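Local coordinates for protein cycloalternan-forming enzyme (Listeria monocytogenes serovar 1/2a, PDB 5F7U) that is a multidomain enzyme of glycoside hydrolase family 31, combining a TIM-barrel domain with beta-rich domains that include a family 6 carbohydrate-binding module, at residues N845-S853 / V865-E873; D988-S996 / N1055-K1063. The protein carries 1 engineered substitution. All blocks are in the same frame, centred on the assembly; numbering follows the deposited sequence. Where two conformers were deposited one is given.

How the contacts relate
Both contacts join antiparallel strands in the C-terminal half of the chain, and they lie in separate sheets. Contact 1 comes first along the chain and is a local one: its strands, 848-857 and 862-867, are consecutive and form a hairpin. Contact 2 follows within the carbohydrate-binding module, where strand 987-996 pairs with the final strand, 1054-1062, after 57 intervening residues. Their centres are 36 Å apart and their nearest atoms about 18 Å, with no touch between them. The two therefore lie in separate beta sheets, which follow the TIM barrel in the chain, and contact 2 holds residues of a magnesium site and a glycan pocket.

Contact 1 of 2, residues N845-S853 / V865-E873; sequences NGGEMRDIS and VDLPAMADE
Ser-853 and Asp-866 form an antiparallel hydrogen-bonded pair between strands 848-853 and 865-867, which run at 167° to each other and diverge beyond it. Asp-866 N donates to Ser-853 O at 2.8 Å, and the return bond from Ser-853 N to Asp-866 O is longer. Where the strands separate, a water takes over, donating to both Asp-851 O and Asp-866 O. Pro-868 has no N-H to offer there; instead its ring leans against Asp-851, with CD 3.4 Å from Asp-851 O. The same CD also meets the end of Ile-852, 3.6 Å from CD1.

The strands are the arms of a beta hairpin within an antiparallel sheet. A type I' turn from Asn-845 to Glu-848, with Gly-846 and Gly-847 at positive phi, leads into the first arm from strand 835-842. Ile-852 and Met-870 both reach Phe-828 on strand 825-830 of another sheet.

Past the paired region, Arg-850 fills the widening gap. Its chain bends at CG (chi2 -73°), and its CD lies 3.8 Å from Met-870 SD as the two side chains pass at a slant. The guanidinium is sandwiched: Met-870 CA sits 4.2 Å above one face and Glu-848 CB covers the opposite one. NE forms a salt bridge with Asp-842, whereas Glu-848 OE2 makes a long ionic contact well out of the guanidinium plane. Farther along, the methyl of Ala-871 packs on the side chain of Asn-845, its CB 3.5 Å from Asn-845 CG.

Contact 2 of 2, residues D988-S996 / N1055-K1063; sequences DYTMEVRYS and NFDHVVIKK. With MG (magnesium ion), chain G; GLC (alpha-D-glucopyranose), chain D.
Arg-994 lies across one face of the His-1058 ring, its CB 3.8 Å from the ring centroid in a CH-pi contact. CG of the histidine stands between its own backbone N and carbonyl carbon (chi1 71°), which brings the imidazole back under the arginine, and ND1 is held by Thr-961. Extended as far as NE, Arg-994 then sends NH1 to Asp-1057 OD2 at 2.8 Å; the carboxylate oxygen sits at the guanidinium edge, near its plane. The other oxygen, Asp-1057 OD1, binds the magnesium ion at 2.2 Å, alongside Glu-942, Glu-944, Thr-961 and Gly-964, so the arginine probably helps to orient a metal ligand.

Glu-992 and Lys-1062 are turned roughly perpendicular to each other, and NZ of the lysine meets the anti lone pair of Glu-992 OE2 at 2.7 Å. Lys-1062 NZ has a second acidic partner in Glu-1030. A water links Glu-992 OE1 to His-1058 NE2.

On the opposite face Met-991 CG packs 3.9 Å from Ile-1061 CD1, while Val-993 CG1 touches Phe-1056 CE1. At the strand end, the Asn-1055 amide holds alpha-D-glucopyranose through both its oxygen and its nitrogen: OD1 accepts from O4 and ND2 donates to O3.

Two residues, Asp-1057 and His-1058, stand across from the single Arg-994, which makes a classic beta bulge in an antiparallel pair belonging to the family 6 carbohydrate-binding module, with a metal site and a glycan pocket at this end.

Contact 1 of 2, residues N845-S853 / V865-E873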
loop_
_atom_site.group_PDB
_atom_site.type_symbol
_atom_site.label_atom_id
_atom_site.label_comp_id
_atom_site.label_asym_id
_atom_site.label_seq_id
_atom_site.Cartn_x
_atom_site.Cartn_y
_atom_site.Cartn_z
ATOM N N ASN A 845 4.901 -24.267 -12.841
ATOM C CA ASN A 845 4.211 -25.372 -13.483
ATOM C C ASN A 845 2.790 -25.021 -13.936
ATOM O O ASN A 845 1.820 -25.686 -13.556
ATOM C CB ASN A 845 4.233 -26.600 -12.567
ATOM C CG ASN A 845 5.643 -27.032 -12.200
ATOM O OD1 ASN A 845 6.061 -26.923 -11.042
ATOM N ND2 ASN A 845 6.376 -27.534 -13.174
ATOM N N GLY A 846 2.687 -23.971 -14.743
ATOM C CA GLY A 846 1.444 -23.622 -15.444
ATOM C C GLY A 846 0.406 -22.943 -14.571
ATOM O O GLY A 846 -0.766 -22.852 -14.952
ATOM N N GLY A 847 0.832 -22.490 -13.396
ATOM C CA GLY A 847 -0.053 -21.790 -12.480
ATOM C C GLY A 847 -1.042 -22.682 -11.746
ATOM O O GLY A 847 -2.076 -22.199 -11.297
ATOM N N GLU A 848 -0.740 -23.981 -11.629
ATOM C CA GLU A 848 -1.590 -24.929 -10.899
ATOM C C GLU A 848 -1.679 -24.498 -9.445
ATOM O O GLU A 848 -0.652 -24.175 -8.859
ATOM C CB GLU A 848 -0.959 -26.330 -10.890
ATOM C CG GLU A 848 -0.824 -27.018 -12.233
ATOM C CD GLU A 848 -2.016 -27.881 -12.569
ATOM O OE1 GLU A 848 -2.724 -27.529 -13.538
ATOM O OE2 GLU A 848 -2.237 -28.908 -11.873
ATOM N N MET A 849 -2.880 -24.514 -8.859
ATOM C CA MET A 849 -2.996 -24.378 -7.401
ATOM C C MET A 849 -2.695 -25.726 -6.752
ATOM O O MET A 849 -3.277 -26.735 -7.131
ATOM C CB MET A 849 -4.380 -23.872 -6.961
ATOM C CG MET A 849 -4.798 -22.499 -7.485
ATOM S SD MET A 849 -3.591 -21.160 -7.324
ATOM C CE MET A 849 -3.583 -20.892 -5.552
ATOM N N ARG A 850 -1.774 -25.745 -5.793
ATOM C CA ARG A 850 -1.435 -26.966 -5.072
ATOM C C ARG A 850 -1.956 -26.805 -3.653
ATOM O O ARG A 850 -1.492 -25.933 -2.914
ATOM C CB ARG A 850 0.081 -27.210 -5.048
ATOM C CG ARG A 850 0.809 -27.024 -6.371
ATOM C CD ARG A 850 0.512 -28.149 -7.342
ATOM N NE ARG A 850 1.411 -28.083 -8.482
ATOM C CZ ARG A 850 1.355 -28.887 -9.535
ATOM N NH1 ARG A 850 0.434 -29.846 -9.607
ATOM N NH2 ARG A 850 2.218 -28.728 -10.532
ATOM N N ASP A 851 -2.930 -27.639 -3.294
ATOM C CA ASP A 851 -3.581 -27.544 -1.992
ATOM C C ASP A 851 -2.883 -28.464 -0.994
ATOM O O ASP A 851 -2.937 -29.700 -1.129
ATOM C CB ASP A 851 -5.074 -27.881 -2.082
ATOM C CG ASP A 851 -5.865 -26.916 -2.978
ATOM O OD1 ASP A 851 -5.534 -25.698 -3.090
ATOM O OD2 ASP A 851 -6.843 -27.403 -3.588
ATOM N N ILE A 852 -2.217 -27.848 -0.014
ATOM C CA ILE A 852 -1.439 -28.558 1.006
ATOM C C ILE A 852 -2.198 -28.438 2.310
ATOM O O ILE A 852 -2.698 -27.357 2.643
ATOM C CB ILE A 852 -0.047 -27.902 1.287
ATOM C CG1 ILE A 852 0.551 -27.189 0.063
ATOM C CG2 ILE A 852 0.911 -28.885 1.979
ATOM C CD1 ILE A 852 1.138 -28.089 -0.999
ATOM N N SER A 853 -2.291 -29.532 3.059
ATOM C CA SER A 853 -2.885 -29.448 4.387
ATOM C C SER A 853 -2.036 -30.174 5.414
ATOM O O SER A 853 -1.369 -31.170 5.106
ATOM C CB SER A 853 -4.331 -29.955 4.398
ATOM O OG SER A 853 -4.390 -31.342 4.140
ATOM N N VAL A 865 1.142 -34.507 6.936
ATOM C CA VAL A 865 1.110 -33.557 5.820
ATOM C C VAL A 865 0.493 -34.258 4.613
ATOM O O VAL A 865 0.948 -35.342 4.215
ATOM C CB VAL A 865 2.510 -33.005 5.476
ATOM C CG1 VAL A 865 2.429 -31.998 4.318
ATOM C CG2 VAL A 865 3.138 -32.344 6.693
ATOM N N ASP A 866 -0.558 -33.647 4.074
ATOM C CA ASP A 866 -1.219 -34.149 2.890
ATOM C C ASP A 866 -0.717 -33.342 1.713
ATOM O O ASP A 866 -1.086 -32.171 1.536
ATOM C CB ASP A 866 -2.736 -34.059 3.039
ATOM C CG ASP A 866 -3.298 -35.074 4.032
ATOM O OD1 ASP A 866 -2.571 -36.010 4.489
ATOM O OD2 ASP A 866 -4.505 -34.945 4.350
ATOM N N LEU A 867 0.164 -33.967 0.940
ATOM C CA LEU A 867 0.789 -33.315 -0.203
ATOM C C LEU A 867 0.017 -33.690 -1.477
ATOM O O LEU A 867 -0.255 -34.865 -1.710
ATOM C CB LEU A 867 2.257 -33.741 -0.276
ATOM C CG LEU A 867 3.265 -33.105 -1.230
ATOM C CD1 LEU A 867 3.633 -31.689 -0.805
ATOM C CD2 LEU A 867 4.499 -33.990 -1.275
ATOM N N PRO A 868 -0.387 -32.688 -2.287
ATOM C CA PRO A 868 -1.109 -33.026 -3.509
ATOM C C PRO A 868 -0.107 -33.503 -4.562
ATOM O O PRO A 868 1.099 -33.497 -4.290
ATOM C CB PRO A 868 -1.733 -31.685 -3.911
ATOM C CG PRO A 868 -0.723 -30.683 -3.472
ATOM C CD PRO A 868 -0.142 -31.239 -2.184
ATOM N N ALA A 869 -0.593 -33.898 -5.740
ATOM C CA ALA A 869 0.289 -34.158 -6.876
ATOM C C ALA A 869 1.172 -32.917 -7.111
ATOM O O ALA A 869 0.679 -31.786 -7.046
ATOM C CB ALA A 869 -0.527 -34.475 -8.111
ATOM N N MET A 870 2.466 -33.140 -7.333
ATOM C CA MET A 870 3.431 -32.053 -7.585
ATOM C C MET A 870 4.256 -32.395 -8.821
ATOM O O MET A 870 4.432 -33.571 -9.149
ATOM C CB MET A 870 4.382 -31.855 -6.394
ATOM C CG MET A 870 3.729 -31.536 -5.057
ATOM S SD MET A 870 2.914 -29.922 -4.980
ATOM C CE MET A 870 4.323 -28.835 -4.802
ATOM N N ALA A 871 4.778 -31.369 -9.483
ATOM C CA ALA A 871 5.635 -31.564 -10.645
ATOM C C ALA A 871 7.107 -31.625 -10.252
ATOM O O ALA A 871 7.958 -31.971 -11.071
ATOM C CB ALA A 871 5.399 -30.455 -11.653
ATOM N N ASP A 872 7.399 -31.300 -8.995
ATOM C CA ASP A 872 8.768 -31.227 -8.492
ATOM C C ASP A 872 8.909 -32.062 -7.237
ATOM O O ASP A 872 7.935 -32.263 -6.509
ATOM C CB ASP A 872 9.125 -29.784 -8.112
ATOM C CG ASP A 872 9.045 -28.822 -9.277
ATOM O OD1 ASP A 872 10.026 -28.725 -10.033
ATOM O OD2 ASP A 872 8.012 -28.141 -9.434
ATOM N N GLU A 873 10.133 -32.523 -6.988
ATOM C CA GLU A 873 10.557 -32.971 -5.657
ATOM C C GLU A 873 10.209 -31.877 -4.639
ATOM O O GLU A 873 10.298 -30.688 -4.939
ATOM C CB GLU A 873 12.062 -33.209 -5.695
ATOM C CG GLU A 873 12.781 -33.535 -4.395
ATOM C CD GLU A 873 14.252 -33.815 -4.660
ATOM O OE1 GLU A 873 14.560 -34.915 -5.163
ATOM O OE2 GLU A 873 15.102 -32.940 -4.397
HETATM O O HOH W 1 -3.622 -32.026 0.152
#

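Contact 2 of 2, residues D988-S996 / N1055-K1063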
loop_
_atom_site.group_PDB
_atom_site.type_symbol
_atom_site.label_atom_id
_atom_site.label_comp_id
_atom_site.label_asym_id
_atom_site.label_seq_id
_atom_site.Cartn_x
_atom_site.Cartn_y
_atom_site.Cartn_z
ATOM N N ASP A 988 -3.009 -30.181 32.233
ATOM C CA ASP A 988 -1.723 -30.688 32.697
ATOM C C ASP A 988 -0.885 -31.102 31.495
ATOM O O ASP A 988 -1.439 -31.568 30.508
ATOM C CB ASP A 988 -1.912 -31.871 33.638
ATOM C CG ASP A 988 -2.343 -31.445 35.039
ATOM O OD1 ASP A 988 -2.599 -30.236 35.292
ATOM O OD2 ASP A 988 -2.419 -32.340 35.893
ATOM N N TYR A 989 0.437 -30.911 31.591
ATOM C CA TYR A 989 1.393 -31.317 30.556
ATOM C C TYR A 989 2.623 -31.902 31.226
ATOM O O TYR A 989 2.780 -31.800 32.459
ATOM C CB TYR A 989 1.819 -30.115 29.693
ATOM C CG TYR A 989 0.710 -29.613 28.800
ATOM C CD1 TYR A 989 0.516 -30.161 27.526
ATOM C CD2 TYR A 989 -0.131 -28.560 29.213
ATOM C CE1 TYR A 989 -0.497 -29.699 26.699
ATOM C CE2 TYR A 989 -1.154 -28.095 28.398
ATOM C CZ TYR A 989 -1.335 -28.677 27.144
ATOM O OH TYR A 989 -2.341 -28.258 26.300
ATOM N N THR A 990 3.455 -32.555 30.422
ATOM C CA THR A 990 4.790 -32.938 30.855
ATOM C C THR A 990 5.795 -31.959 30.286
ATOM O O THR A 990 5.839 -31.739 29.072
ATOM C CB THR A 990 5.142 -34.353 30.389
ATOM O OG1 THR A 990 4.138 -35.259 30.853
ATOM C CG2 THR A 990 6.491 -34.767 30.946
ATOM N N MET A 991 6.595 -31.361 31.161
ATOM C CA MET A 991 7.712 -30.534 30.714
ATOM C C MET A 991 9.014 -31.347 30.764
ATOM O O MET A 991 9.445 -31.767 31.848
ATOM C CB MET A 991 7.796 -29.272 31.580
ATOM C CG MET A 991 8.977 -28.370 31.232
ATOM S SD MET A 991 8.995 -26.826 32.162
ATOM C CE MET A 991 9.270 -27.411 33.846
ATOM N N GLU A 992 9.605 -31.617 29.593
ATOM C CA GLU A 992 10.929 -32.231 29.508
ATOM C C GLU A 992 11.976 -31.160 29.750
ATOM O O GLU A 992 11.917 -30.102 29.141
ATOM C CB GLU A 992 11.195 -32.805 28.116
ATOM C CG GLU A 992 10.362 -34.014 27.727
ATOM C CD GLU A 992 10.818 -34.618 26.403
ATOM O OE1 GLU A 992 11.592 -33.974 25.658
ATOM O OE2 GLU A 992 10.417 -35.750 26.091
ATOM N N VAL A 993 12.907 -31.440 30.651
ATOM C CA VAL A 993 14.027 -30.533 30.937
ATOM C C VAL A 993 15.303 -31.255 30.502
ATOM O O VAL A 993 15.670 -32.279 31.098
ATOM C CB VAL A 993 14.088 -30.141 32.445
ATOM C CG1 VAL A 993 15.327 -29.265 32.721
ATOM C CG2 VAL A 993 12.806 -29.411 32.870
ATOM N N ARG A 994 15.969 -30.730 29.470
ATOM C CA ARG A 994 17.196 -31.321 28.945
ATOM C C ARG A 994 18.409 -30.551 29.441
ATOM O O ARG A 994 18.521 -29.346 29.248
ATOM C CB ARG A 994 17.180 -31.414 27.407
ATOM C CG ARG A 994 18.348 -32.219 26.840
ATOM C CD ARG A 994 18.136 -32.584 25.389
ATOM N NE ARG A 994 19.101 -33.582 24.901
ATOM C CZ ARG A 994 20.112 -33.330 24.066
ATOM N NH1 ARG A 994 20.339 -32.099 23.603
ATOM N NH2 ARG A 994 20.905 -34.329 23.682
ATOM N N TYR A 995 19.334 -31.281 30.061
ATOM C CA TYR A 995 20.410 -30.657 30.819
ATOM C C TYR A 995 21.606 -31.601 30.868
ATOM O O TYR A 995 21.488 -32.799 30.572
ATOM C CB TYR A 995 19.944 -30.380 32.266
ATOM C CG TYR A 995 19.824 -31.673 33.049
ATOM C CD1 TYR A 995 18.734 -32.530 32.850
ATOM C CD2 TYR A 995 20.839 -32.077 33.918
ATOM C CE1 TYR A 995 18.642 -33.743 33.520
ATOM C CE2 TYR A 995 20.759 -33.283 34.595
ATOM C CZ TYR A 995 19.658 -34.101 34.391
ATOM O OH TYR A 995 19.606 -35.294 35.061
ATOM N N SER A 996 22.734 -31.072 31.315
ATOM C CA SER A 996 23.856 -31.921 31.687
ATOM C C SER A 996 24.284 -31.564 33.114
ATOM O O SER A 996 24.187 -30.406 33.531
ATOM C CB SER A 996 24.999 -31.739 30.693
ATOM O OG SER A 996 26.052 -32.641 30.959
ATOM N N ASN A 1055 24.339 -27.634 32.905
ATOM C CA ASN A 1055 24.164 -26.942 31.628
ATOM C C ASN A 1055 22.745 -27.206 31.181
ATOM O O ASN A 1055 22.287 -28.346 31.208
ATOM C CB ASN A 1055 25.195 -27.398 30.600
ATOM C CG ASN A 1055 26.600 -26.979 30.983
ATOM O OD1 ASN A 1055 26.787 -25.964 31.662
ATOM N ND2 ASN A 1055 27.596 -27.758 30.558
ATOM N N PHE A 1056 22.039 -26.143 30.812
ATOM C CA PHE A 1056 20.587 -26.213 30.590
ATOM C C PHE A 1056 20.305 -25.970 29.103
ATOM O O PHE A 1056 20.466 -24.860 28.608
ATOM C CB PHE A 1056 19.928 -25.192 31.533
ATOM C CG PHE A 1056 18.406 -25.178 31.533
ATOM C CD1 PHE A 1056 17.630 -26.199 30.964
ATOM C CD2 PHE A 1056 17.753 -24.124 32.178
ATOM C CE1 PHE A 1056 16.226 -26.133 31.009
ATOM C CE2 PHE A 1056 16.364 -24.052 32.227
ATOM C CZ PHE A 1056 15.595 -25.067 31.657
ATOM N N ASP A 1057 19.922 -27.030 28.393
ATOM C CA ASP A 1057 19.755 -26.971 26.936
ATOM C C ASP A 1057 18.428 -26.341 26.484
ATOM O O ASP A 1057 18.408 -25.372 25.727
ATOM C CB ASP A 1057 19.893 -28.369 26.319
ATOM C CG ASP A 1057 19.902 -28.338 24.790
ATOM O OD1 ASP A 1057 20.091 -27.247 24.176
ATOM O OD2 ASP A 1057 19.709 -29.424 24.213
ATOM N N HIS A 1058 17.329 -26.923 26.935
ATOM C CA HIS A 1058 15.990 -26.563 26.449
ATOM C C HIS A 1058 14.924 -27.199 27.318
ATOM O O HIS A 1058 15.230 -28.065 28.131
ATOM C CB HIS A 1058 15.786 -26.993 24.971
ATOM C CG HIS A 1058 15.655 -28.480 24.741
ATOM N ND1 HIS A 1058 16.291 -29.120 23.698
ATOM C CD2 HIS A 1058 14.921 -29.434 25.364
ATOM C CE1 HIS A 1058 15.963 -30.401 23.693
ATOM N NE2 HIS A 1058 15.136 -30.620 24.698
ATOM N N VAL A 1059 13.682 -26.755 27.120
ATOM C CA VAL A 1059 12.510 -27.494 27.597
ATOM C C VAL A 1059 11.598 -27.875 26.430
ATOM O O VAL A 1059 11.523 -27.155 25.423
ATOM C CB VAL A 1059 11.721 -26.762 28.727
ATOM C CG1 VAL A 1059 12.612 -26.492 29.945
ATOM C CG2 VAL A 1059 11.093 -25.474 28.228
ATOM N N VAL A 1060 10.929 -29.024 26.563
ATOM C CA VAL A 1060 9.915 -29.472 25.608
ATOM C C VAL A 1060 8.615 -29.657 26.377
ATOM O O VAL A 1060 8.626 -30.226 27.481
ATOM C CB VAL A 1060 10.355 -30.767 24.862
ATOM C CG1 VAL A 1060 9.190 -31.411 24.117
ATOM C CG2 VAL A 1060 11.469 -30.436 23.872
ATOM N N ILE A 1061 7.503 -29.171 25.813
ATOM C CA ILE A 1061 6.185 -29.402 26.403
ATOM C C ILE A 1061 5.509 -30.518 25.616
ATOM O O ILE A 1061 5.409 -30.440 24.384
ATOM C CB ILE A 1061 5.289 -28.123 26.397
ATOM C CG1 ILE A 1061 6.002 -26.915 27.051
ATOM C CG2 ILE A 1061 3.923 -28.404 27.046
ATOM C CD1 ILE A 1061 6.441 -27.085 28.506
ATOM N N LYS A 1062 5.083 -31.569 26.324
ATOM C CA LYS A 1062 4.388 -32.667 25.682
ATOM C C LYS A 1062 3.204 -33.103 26.524
ATOM O O LYS A 1062 2.996 -32.601 27.631
ATOM C CB LYS A 1062 5.340 -33.842 25.382
ATOM C CG LYS A 1062 6.018 -34.461 26.591
ATOM C CD LYS A 1062 6.945 -35.606 26.185
ATOM C CE LYS A 1062 7.433 -36.358 27.410
ATOM N NZ LYS A 1062 8.443 -37.392 27.038
ATOM N N LYS A 1063 2.426 -34.042 25.986
ATOM C CA LYS A 1063 1.251 -34.553 26.681
ATOM C C LYS A 1063 1.580 -34.917 28.132
ATOM O O LYS A 1063 2.641 -35.476 28.440
ATOM C CB LYS A 1063 0.693 -35.768 25.944
ATOM C CG LYS A 1063 -0.635 -36.241 26.492
ATOM C CD LYS A 1063 -0.972 -37.623 25.971
ATOM C CE LYS A 1063 -2.114 -38.221 26.757
ATOM N NZ LYS A 1063 -3.379 -37.508 26.419
ATOM O OXT LYS A 1063 0.797 -34.618 29.033
HETATM MG MG MG G . 19.768 -25.178 23.464
HETATM C C1 GLC D . 32.450 -27.507 33.773
HETATM C C2 GLC D . 31.744 -27.626 32.414
HETATM C C3 GLC D . 30.771 -26.461 32.182
HETATM C C4 GLC D . 29.791 -26.300 33.345
HETATM C C5 GLC D . 30.605 -26.133 34.631
HETATM C C6 GLC D . 29.744 -25.960 35.869
HETATM O O1 GLC D . 33.456 -26.471 33.759
HETATM O O2 GLC D . 32.695 -27.663 31.347
HETATM O O3 GLC D . 30.094 -26.662 30.944
HETATM O O4 GLC D . 28.941 -25.165 33.119
HETATM O O5 GLC D . 31.481 -27.269 34.819
HETATM O O6 GLC D . 30.641 -25.774 36.968
HETATM O O HOH W 2 -1.473 -33.237 28.316
HETATM O O HOH W 3 14.144 -32.895 25.757
#